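PDB 4ECO: uncharacterized protein from Bacteroides eggerthii DSM 20697, which is of unknown function but, as a leucine-rich repeat protein with a curved solenoid, probably works through binding to other proteins. Local coordinates for residues A[158-162]-A[516-520]; A[575-581]-A[596-602]; A[589-595]-A[615-621]. One frame throughout, in Å; residues are numbered along the deposited sequence.

Contact 1 of 3, residues A[158-162]-A[516-520]; sequences FSDLI and VGIDL
Ser159 OG is gripped from two sides: it donates a hydrogen bond to Asp519 OD2 at 2.8 Å and accepts the backbone N-H of Ile162, N to OG 3.3 Å and nearly straight at 168°. The second bond makes Ser159 the N-cap of helix 160-168, so a single hydroxyl both closes the first turn and ties it to a strand more than 350 residues further on. Its position follows from a chi1 of 68°, which sets OG between the backbone N and the carbonyl carbon of its own residue. On the acceptor side, Asp519 OD2 is met on its anti lone pair, away from OD1, which turns instead to Ser521 OG. The carboxylate therefore lies close to the N-terminal end of a helix, where the helix dipole would be expected to stabilise its negative charge. Strand 517-519 belongs to the parallel series that lines the concave face of the leucine-rich repeat solenoid. Ile518 and Leu520 occupy inward hydrophobic positions of the repeat consensus, and Asn523 ends it, whereas Asp519 points toward the helix, which thus sits within the hollow of the arc. Two aliphatic side chains pack beside the polar bond. Leu161 brings CD2 to 3.8 Å from Asp519 OD2, the two side chains slanting across one another. Ile162 lies across Asp519 as well and also covers Gly517: with chi2 at 170° its chain is extended, and CD1 comes to 3.6 Å from Asp519 CB. The close backbone approach is at Gly517, whose CA is 5.4 Å from Ile162 CA. The neighbouring strand 492-494 also takes part, Asp494 OD2 accepting the backbone N-H of Ser159.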
loop_
_atom_site.group_PDB
_atom_site.type_symbol
_atom_site.label_atom_id
_atom_site.label_comp_id
_atom_site.label_asym_id
_atom_site.label_seq_id
_atom_site.Cartn_x
_atom_site.Cartn_y
_atom_site.Cartn_z
ATOM N N PHE A 158 9.382 -10.332 8.212
ATOM C CA PHE A 158 9.755 -11.399 9.119
ATOM C C PHE A 158 10.545 -12.434 8.361
ATOM O O PHE A 158 10.316 -12.625 7.166
ATOM C CB PHE A 158 8.526 -12.034 9.751
ATOM C CG PHE A 158 7.966 -11.267 10.904
ATOM C CD1 PHE A 158 8.774 -10.915 11.979
ATOM C CD2 PHE A 158 6.606 -11.024 10.994
ATOM C CE1 PHE A 158 8.245 -10.257 13.083
ATOM C CE2 PHE A 158 6.070 -10.375 12.102
ATOM C CZ PHE A 158 6.899 -9.976 13.129
ATOM N N SER A 159 11.456 -13.123 9.043
ATOM C CA SER A 159 12.274 -14.155 8.422
ATOM C C SER A 159 11.404 -15.314 7.957
ATOM O O SER A 159 10.292 -15.517 8.467
ATOM C CB SER A 159 13.330 -14.651 9.400
ATOM O OG SER A 159 12.755 -15.367 10.480
ATOM N N ASP A 160 11.934 -16.108 7.016
ATOM C CA ASP A 160 11.232 -17.270 6.518
ATOM C C ASP A 160 10.870 -18.169 7.671
ATOM O O ASP A 160 9.715 -18.589 7.731
ATOM C CB ASP A 160 12.067 -17.981 5.460
ATOM C CG ASP A 160 12.079 -17.216 4.150
ATOM O OD1 ASP A 160 11.047 -16.547 3.828
ATOM O OD2 ASP A 160 13.106 -17.267 3.450
ATOM N N LEU A 161 11.789 -18.338 8.663
ATOM C CA LEU A 161 11.536 -19.166 9.851
ATOM C C LEU A 161 10.266 -18.695 10.580
ATOM O O LEU A 161 9.323 -19.483 10.762
ATOM C CB LEU A 161 12.757 -19.144 10.792
ATOM C CG LEU A 161 12.603 -19.762 12.188
ATOM C CD1 LEU A 161 12.344 -21.227 12.113
ATOM C CD2 LEU A 161 13.837 -19.616 12.953
ATOM N N ILE A 162 10.217 -17.391 10.910
ATOM C CA ILE A 162 9.109 -16.792 11.644
ATOM C C ILE A 162 7.826 -16.839 10.795
ATOM O O ILE A 162 6.793 -17.270 11.322
ATOM C CB ILE A 162 9.485 -15.371 12.142
ATOM C CG1 ILE A 162 10.428 -15.553 13.342
ATOM C CG2 ILE A 162 8.248 -14.571 12.560
ATOM C CD1 ILE A 162 11.034 -14.437 13.794
ATOM N N VAL A 516 5.926 -18.784 19.798
ATOM C CA VAL A 516 5.893 -19.777 18.721
ATOM C C VAL A 516 7.221 -19.726 17.932
ATOM O O VAL A 516 7.818 -20.772 17.657
ATOM C CB VAL A 516 4.639 -19.576 17.815
ATOM C CG1 VAL A 516 4.730 -20.369 16.526
ATOM C CG2 VAL A 516 3.368 -19.960 18.560
ATOM N N GLY A 517 7.667 -18.521 17.595
ATOM C CA GLY A 517 8.884 -18.321 16.824
ATOM C C GLY A 517 9.775 -17.216 17.325
ATOM O O GLY A 517 9.315 -16.143 17.704
ATOM N N ILE A 518 11.059 -17.494 17.331
ATOM C CA ILE A 518 12.076 -16.536 17.697
ATOM C C ILE A 518 13.281 -16.721 16.744
ATOM O O ILE A 518 13.745 -17.847 16.511
ATOM C CB ILE A 518 12.458 -16.603 19.199
ATOM C CG1 ILE A 518 13.427 -15.450 19.588
ATOM C CG2 ILE A 518 12.947 -17.983 19.633
ATOM C CD1 ILE A 518 13.395 -15.066 21.055
ATOM N N ASP A 519 13.742 -15.600 16.153
ATOM C CA ASP A 519 14.898 -15.662 15.280
ATOM C C ASP A 519 15.986 -14.729 15.788
ATOM O O ASP A 519 15.837 -13.527 15.775
ATOM C CB ASP A 519 14.552 -15.364 13.832
ATOM C CG ASP A 519 15.545 -15.954 12.839
ATOM O OD1 ASP A 519 16.736 -16.102 13.202
ATOM O OD2 ASP A 519 15.131 -16.249 11.691
ATOM N N LEU A 520 17.054 -15.315 16.289
ATOM C CA LEU A 520 18.223 -14.619 16.817
ATOM C C LEU A 520 19.418 -14.761 15.853
ATOM O O LEU A 520 20.565 -14.541 16.254
ATOM C CB LEU A 520 18.590 -15.191 18.213
ATOM C CG LEU A 520 17.485 -15.215 19.281
ATOM C CD1 LEU A 520 17.864 -16.102 20.403
ATOM C CD2 LEU A 520 17.154 -13.812 19.773
#

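Contact 2 of 3, residues A[575-581]-A[596-602]; sequences SNDIRKV and DNPNISI
Asn597 OD1 takes the backbone N-H of Ile578 at 3.0 Å, with a nearly straight angle of 167° at the hydrogen, and a weak bond from Asn576 N. Asn597 CG lies anti to its own carbonyl carbon (chi1 -84°), which carries OD1 across. Asn576 and Asn597 fill the asparagine position that closes the LxxLxLxxN consensus in successive leucine-rich repeats. As Asn597 ND2 binds Ile594 O, an alanine here would probably leave Ile578 N-H without its acceptor and Ile594 O with Gln624 in place of two side-chain donors, and cost the 576-578 backbone its hold on the next repeat. Beyond it the backbones join directly at a single bridge: Ser601 N binds Arg579 O, and Val581 N binds Ser601 O at 2.8 Å. Apolar packing follows the same course, Ile578 CG2 lying 4.0 Å from Ile600 CD1 and Val581 CG1 3.9 Å from Ile602 CG1, each pair side by side. Polar and charged side chains add to this. Ser575 OG donates to Asp596 OD2 from above the carboxylate plane, and Arg553 forms a salt bridge with the same oxygen. In the middle Asp577 pairs through OD2 with Arg579 NH2, while Asn599 ND2 sits over the rim of one guanidinium face, the two planes 17° apart. Asn599 ND2 meets the syn lone pair of Asp577 OD1 at 2.9 Å, and a water donates to that OD1 and to Ile578 O while accepting from Asn599 N.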
loop_
_atom_site.group_PDB
_atom_site.type_symbol
_atom_site.label_atom_id
_atom_site.label_comp_id
_atom_site.label_asym_id
_atom_site.label_seq_id
_atom_site.Cartn_x
_atom_site.Cartn_y
_atom_site.Cartn_z
ATOM N N SER A 575 26.157 -22.331 10.227
ATOM C CA SER A 575 27.227 -21.341 10.078
ATOM C C SER A 575 27.652 -20.803 11.455
ATOM O O SER A 575 27.665 -19.600 11.701
ATOM C CB SER A 575 26.809 -20.221 9.127
ATOM O OG SER A 575 27.932 -19.484 8.678
ATOM N N ASN A 576 27.983 -21.723 12.351
ATOM C CA ASN A 576 28.483 -21.430 13.694
ATOM C C ASN A 576 29.732 -22.285 13.901
ATOM O O ASN A 576 30.368 -22.679 12.914
ATOM C CB ASN A 576 27.395 -21.684 14.777
ATOM C CG ASN A 576 26.312 -20.636 14.851
ATOM O OD1 ASN A 576 26.554 -19.471 15.138
ATOM N ND2 ASN A 576 25.076 -21.039 14.676
ATOM N N ASP A 577 30.055 -22.619 15.156
ATOM C CA ASP A 577 31.171 -23.485 15.467
ATOM C C ASP A 577 30.738 -24.518 16.513
ATOM O O ASP A 577 31.472 -24.800 17.468
ATOM C CB ASP A 577 32.377 -22.660 15.934
ATOM C CG ASP A 577 33.705 -23.394 15.926
ATOM O OD1 ASP A 577 33.758 -24.537 15.390
ATOM O OD2 ASP A 577 34.693 -22.818 16.431
ATOM N N ILE A 578 29.553 -25.120 16.297
ATOM C CA ILE A 578 28.990 -26.118 17.195
ATOM C C ILE A 578 29.926 -27.331 17.206
ATOM O O ILE A 578 30.462 -27.716 16.166
ATOM C CB ILE A 578 27.514 -26.491 16.842
ATOM C CG1 ILE A 578 26.606 -25.240 16.768
ATOM C CG2 ILE A 578 26.925 -27.560 17.798
ATOM C CD1 ILE A 578 26.578 -24.268 18.003
ATOM N N ARG A 579 30.165 -27.866 18.410
ATOM C CA ARG A 579 31.059 -28.982 18.658
ATOM C C ARG A 579 30.259 -30.260 18.942
ATOM O O ARG A 579 29.541 -30.720 18.063
ATOM C CB ARG A 579 32.019 -28.650 19.816
ATOM C CG ARG A 579 32.764 -27.327 19.690
ATOM C CD ARG A 579 33.667 -27.267 18.486
ATOM N NE ARG A 579 34.343 -25.976 18.391
ATOM C CZ ARG A 579 35.603 -25.815 17.997
ATOM N NH1 ARG A 579 36.340 -26.868 17.654
ATOM N NH2 ARG A 579 36.137 -24.604 17.947
ATOM N N LYS A 580 30.385 -30.827 20.141
ATOM C CA LYS A 580 29.746 -32.091 20.497
ATOM C C LYS A 580 28.273 -31.881 20.870
ATOM O O LYS A 580 27.936 -31.050 21.729
ATOM C CB LYS A 580 30.524 -32.791 21.648
ATOM C CG LYS A 580 29.960 -34.111 22.205
ATOM C CD LYS A 580 30.105 -35.334 21.289
ATOM C CE LYS A 580 29.948 -36.648 22.036
ATOM N NZ LYS A 580 28.590 -36.839 22.633
ATOM N N VAL A 581 27.413 -32.683 20.203
ATOM C CA VAL A 581 25.972 -32.768 20.391
ATOM C C VAL A 581 25.729 -34.130 21.057
ATOM O O VAL A 581 25.928 -35.175 20.420
ATOM C CB VAL A 581 25.189 -32.558 19.065
ATOM C CG1 VAL A 581 23.685 -32.629 19.294
ATOM C CG2 VAL A 581 25.559 -31.231 18.412
ATOM N N ASP A 596 27.547 -25.951 7.698
ATOM C CA ASP A 596 28.702 -25.099 7.975
ATOM C C ASP A 596 28.927 -24.995 9.499
ATOM O O ASP A 596 28.770 -23.943 10.110
ATOM C CB ASP A 596 28.560 -23.714 7.305
ATOM C CG ASP A 596 29.762 -22.796 7.439
ATOM O OD1 ASP A 596 30.884 -23.307 7.652
ATOM O OD2 ASP A 596 29.582 -21.568 7.323
ATOM N N ASN A 597 29.272 -26.131 10.096
ATOM C CA ASN A 597 29.654 -26.324 11.501
ATOM C C ASN A 597 30.734 -27.375 11.425
ATOM O O ASN A 597 30.474 -28.554 11.657
ATOM C CB ASN A 597 28.441 -26.714 12.374
ATOM C CG ASN A 597 27.614 -25.559 12.868
ATOM O OD1 ASN A 597 28.037 -24.793 13.723
ATOM N ND2 ASN A 597 26.371 -25.475 12.428
ATOM N N PRO A 598 31.909 -27.003 10.881
ATOM C CA PRO A 598 32.944 -28.012 10.592
ATOM C C PRO A 598 33.433 -28.847 11.781
ATOM O O PRO A 598 34.027 -29.894 11.542
ATOM C CB PRO A 598 34.105 -27.170 10.049
ATOM C CG PRO A 598 33.828 -25.775 10.522
ATOM C CD PRO A 598 32.352 -25.668 10.435
ATOM N N ASN A 599 33.197 -28.429 13.025
ATOM C CA ASN A 599 33.710 -29.217 14.148
ATOM C C ASN A 599 32.587 -29.893 14.942
ATOM O O ASN A 599 32.825 -30.325 16.077
ATOM C CB ASN A 599 34.556 -28.338 15.063
ATOM C CG ASN A 599 35.714 -27.708 14.329
ATOM O OD1 ASN A 599 36.549 -28.393 13.726
ATOM N ND2 ASN A 599 35.741 -26.387 14.295
ATOM N N ILE A 600 31.389 -30.040 14.320
ATOM C CA ILE A 600 30.214 -30.656 14.936
ATOM C C ILE A 600 30.428 -32.175 15.054
ATOM O O ILE A 600 31.189 -32.765 14.286
ATOM C CB ILE A 600 28.891 -30.299 14.167
ATOM C CG1 ILE A 600 27.647 -30.427 15.080
ATOM C CG2 ILE A 600 28.733 -31.095 12.864
ATOM C CD1 ILE A 600 26.347 -29.813 14.562
ATOM N N SER A 601 29.776 -32.776 16.057
ATOM C CA SER A 601 29.725 -34.212 16.334
ATOM C C SER A 601 28.294 -34.484 16.788
ATOM O O SER A 601 27.930 -34.154 17.922
ATOM C CB SER A 601 30.789 -34.620 17.348
ATOM O OG SER A 601 30.953 -36.030 17.382
ATOM N N ILE A 602 27.450 -34.954 15.828
ATOM C CA ILE A 602 26.007 -35.167 15.984
ATOM C C ILE A 602 25.595 -36.582 15.500
ATOM O O ILE A 602 26.099 -37.083 14.487
ATOM C CB ILE A 602 25.248 -34.036 15.218
ATOM C CG1 ILE A 602 23.764 -33.916 15.622
ATOM C CG2 ILE A 602 25.470 -34.063 13.692
ATOM C CD1 ILE A 602 23.123 -32.526 15.305
HETATM O O HOH W 1 32.009 -26.320 14.328
#

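Contact 3 of 3, residues A[589-595]-A[615-621]; sequences ISVLDIK and MYMLFYD
Strands 591-593 and 617-619 run parallel, their axes 4.8 Å apart and 3° from exact alignment, joined by alternating bonds: Met617 N to Ser590 O, Leu592 N to Met617 O, Phe619 N to Leu592 O and Ile594 N to Phe619 O. This pairing adds a last rung at the C-terminal end of the parallel strands of the leucine-rich repeat solenoid. Val591, Asp593, Met617 (a selenomethionine) and Phe619 project to one face; Leu592 and Leu618 project to the other. On the first face, Val591 CG1 meets the edge of the Phe619 ring in its plane, 4.0 Å from CE2, and Val591 CG2 runs alongside Met617 CB. Asp593 OD1 touches Phe619 CB, its carboxylate plane turned 82° from that of the ring, and also accepts from Lys595 N in an Asx turn. On the second face, Leu618 CD1 touches both Leu592 CD2 and Ile594 CG1, 4.0 Å from each. Tyr616 brings its ring beneath Ser590, whose carbonyl oxygen stands over the ring centre, 3.9 Å above its plane. The hydroxyl continues to Ile589 O in a weak bond, and Tyr610 and Ile611 of helix 608-612 also pack on the Tyr616 side chain. Past the strands, Lys595 runs out extended until its last torsion, where chi4 of 67° bends NZ to Tyr620 O at 2.9 Å and to Asp621 OD1 at 3.0 Å, the latter a salt bridge on the anti side of the carboxylate. Asp621 OD2 meanwhile accepts from Asp596 N. One carboxylate thus takes both an ammonium and a backbone N-H, which is likely to keep it ionised and to hold the two segments together just after the strands.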
loop_
_atom_site.group_PDB
_atom_site.type_symbol
_atom_site.label_atom_id
_atom_site.label_comp_id
_atom_site.label_asym_id
_atom_site.label_seq_id
_atom_site.Cartn_x
_atom_site.Cartn_y
_atom_site.Cartn_z
ATOM N N ILE A 589 11.966 -32.686 15.275
ATOM C CA ILE A 589 12.675 -31.518 14.722
ATOM C C ILE A 589 12.928 -31.894 13.260
ATOM O O ILE A 589 14.015 -32.357 12.921
ATOM C CB ILE A 589 13.941 -31.136 15.551
ATOM C CG1 ILE A 589 13.520 -30.770 17.004
ATOM C CG2 ILE A 589 14.707 -29.956 14.911
ATOM C CD1 ILE A 589 14.446 -31.162 18.101
ATOM N N SER A 590 11.857 -31.794 12.425
ATOM C CA SER A 590 11.784 -32.220 11.011
ATOM C C SER A 590 12.507 -31.254 10.054
ATOM O O SER A 590 12.761 -31.628 8.912
ATOM C CB SER A 590 10.335 -32.406 10.569
ATOM O OG SER A 590 9.515 -31.290 10.877
ATOM N N VAL A 591 12.870 -30.044 10.507
ATOM C CA VAL A 591 13.663 -29.102 9.705
ATOM C C VAL A 591 14.870 -28.713 10.554
ATOM O O VAL A 591 14.726 -27.977 11.529
ATOM C CB VAL A 591 12.895 -27.862 9.179
ATOM C CG1 VAL A 591 13.826 -26.951 8.386
ATOM C CG2 VAL A 591 11.700 -28.268 8.327
ATOM N N LEU A 592 16.047 -29.258 10.223
ATOM C CA LEU A 592 17.260 -28.979 10.985
ATOM C C LEU A 592 18.384 -28.515 10.081
ATOM O O LEU A 592 18.806 -29.229 9.165
ATOM C CB LEU A 592 17.681 -30.233 11.773
ATOM C CG LEU A 592 18.975 -30.194 12.592
ATOM C CD1 LEU A 592 18.858 -29.275 13.828
ATOM C CD2 LEU A 592 19.314 -31.583 13.049
ATOM N N ASP A 593 18.854 -27.297 10.345
ATOM C CA ASP A 593 19.984 -26.703 9.646
ATOM C C ASP A 593 21.181 -26.725 10.560
ATOM O O ASP A 593 21.200 -26.009 11.566
ATOM C CB ASP A 593 19.683 -25.267 9.162
ATOM C CG ASP A 593 20.932 -24.472 8.798
ATOM O OD1 ASP A 593 21.791 -25.008 8.059
ATOM O OD2 ASP A 593 21.080 -23.348 9.302
ATOM N N ILE A 594 22.166 -27.566 10.220
ATOM C CA ILE A 594 23.424 -27.670 10.955
ATOM C C ILE A 594 24.587 -27.379 10.005
ATOM O O ILE A 594 25.744 -27.568 10.384
ATOM C CB ILE A 594 23.593 -29.057 11.650
ATOM C CG1 ILE A 594 23.491 -30.236 10.631
ATOM C CG2 ILE A 594 22.638 -29.207 12.851
ATOM C CD1 ILE A 594 24.025 -31.567 11.096
ATOM N N LYS A 595 24.276 -26.949 8.768
ATOM C CA LYS A 595 25.246 -26.740 7.692
ATOM C C LYS A 595 26.282 -25.710 8.094
ATOM O O LYS A 595 25.957 -24.756 8.788
ATOM C CB LYS A 595 24.551 -26.340 6.381
ATOM C CG LYS A 595 25.408 -26.556 5.148
ATOM C CD LYS A 595 24.609 -26.377 3.857
ATOM C CE LYS A 595 25.450 -26.453 2.597
ATOM N NZ LYS A 595 26.017 -27.810 2.373
HETATM N N MSE A 615 10.822 -37.579 4.520
HETATM C CA MSE A 615 9.943 -36.962 5.502
HETATM C C MSE A 615 10.715 -36.012 6.451
HETATM O O MSE A 615 10.138 -35.491 7.425
HETATM C CB MSE A 615 9.213 -38.057 6.291
HETATM C CG MSE A 615 8.094 -38.741 5.488
HETATM SE SE MSE A 615 6.845 -37.502 4.606
HETATM C CE MSE A 615 5.949 -36.646 6.117
ATOM N N TYR A 616 11.995 -35.746 6.117
ATOM C CA TYR A 616 12.908 -34.905 6.878
ATOM C C TYR A 616 13.602 -33.880 5.972
ATOM O O TYR A 616 13.792 -34.137 4.778
ATOM C CB TYR A 616 13.947 -35.804 7.561
ATOM C CG TYR A 616 14.553 -35.191 8.795
ATOM C CD1 TYR A 616 13.897 -35.258 10.020
ATOM C CD2 TYR A 616 15.786 -34.547 8.746
ATOM C CE1 TYR A 616 14.440 -34.678 11.161
ATOM C CE2 TYR A 616 16.353 -33.985 9.887
ATOM C CZ TYR A 616 15.677 -34.055 11.095
ATOM O OH TYR A 616 16.201 -33.470 12.219
HETATM N N MSE A 617 13.995 -32.731 6.556
HETATM C CA MSE A 617 14.657 -31.613 5.882
HETATM C C MSE A 617 15.951 -31.277 6.626
HETATM O O MSE A 617 15.918 -30.597 7.650
HETATM C CB MSE A 617 13.686 -30.421 5.843
HETATM C CG MSE A 617 14.176 -29.191 5.051
HETATM SE SE MSE A 617 14.693 -29.546 3.188
HETATM C CE MSE A 617 13.008 -30.518 2.548
ATOM N N LEU A 618 17.087 -31.795 6.138
ATOM C CA LEU A 618 18.383 -31.574 6.785
ATOM C C LEU A 618 19.368 -30.826 5.885
ATOM O O LEU A 618 19.655 -31.261 4.768
ATOM C CB LEU A 618 19.007 -32.916 7.220
ATOM C CG LEU A 618 20.411 -32.857 7.797
ATOM C CD1 LEU A 618 20.403 -32.344 9.235
ATOM C CD2 LEU A 618 21.083 -34.188 7.687
ATOM N N PHE A 619 19.922 -29.717 6.418
ATOM C CA PHE A 619 20.944 -28.890 5.781
ATOM C C PHE A 619 22.259 -29.245 6.444
ATOM O O PHE A 619 22.400 -29.090 7.659
ATOM C CB PHE A 619 20.594 -27.403 5.904
ATOM C CG PHE A 619 19.208 -27.077 5.401
ATOM C CD1 PHE A 619 18.988 -26.759 4.064
ATOM C CD2 PHE A 619 18.113 -27.083 6.265
ATOM C CE1 PHE A 619 17.696 -26.447 3.599
ATOM C CE2 PHE A 619 16.821 -26.774 5.799
ATOM C CZ PHE A 619 16.626 -26.446 4.471
ATOM N N TYR A 620 23.179 -29.826 5.681
ATOM C CA TYR A 620 24.445 -30.322 6.215
ATOM C C TYR A 620 25.559 -30.360 5.152
ATOM O O TYR A 620 25.302 -30.134 3.956
ATOM C CB TYR A 620 24.214 -31.761 6.754
ATOM C CG TYR A 620 24.144 -32.832 5.673
ATOM C CD1 TYR A 620 23.066 -32.895 4.790
ATOM C CD2 TYR A 620 25.161 -33.779 5.532
ATOM C CE1 TYR A 620 23.010 -33.861 3.786
ATOM C CE2 TYR A 620 25.107 -34.758 4.537
ATOM C CZ TYR A 620 24.031 -34.794 3.665
ATOM O OH TYR A 620 23.953 -35.775 2.709
ATOM N N ASP A 621 26.784 -30.706 5.598
ATOM C CA ASP A 621 27.967 -30.916 4.755
ATOM C C ASP A 621 28.401 -32.351 4.908
ATOM O O ASP A 621 28.485 -32.822 6.044
ATOM C CB ASP A 621 29.130 -29.968 5.129
ATOM C CG ASP A 621 28.782 -28.511 5.291
ATOM O OD1 ASP A 621 28.224 -27.929 4.335
ATOM O OD2 ASP A 621 29.147 -27.929 6.351
#

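From the N terminus, residues 158-162 meet their partner some 350 residues later: contact 1 closes this long loop at 516-520, bringing a helix that precedes most of the repeats into the hollow of the solenoid. The segments of contacts 2 and 3 then alternate, so the two cross. Contact 2 joins the turns that follow strands 570-572 and 591-593, closing a 14-residue loop that contains strand 591-593; contact 3 pairs that strand with 617-619 across a 19-residue loop that contains strand 601-603 and helix 608-612. They touch directly, since Ser575 N lies 2.8 Å from Lys595 O and Ile600 packs on Ile594, whereas contact 1 stays about 7 Å from contact 3 by nearest atoms.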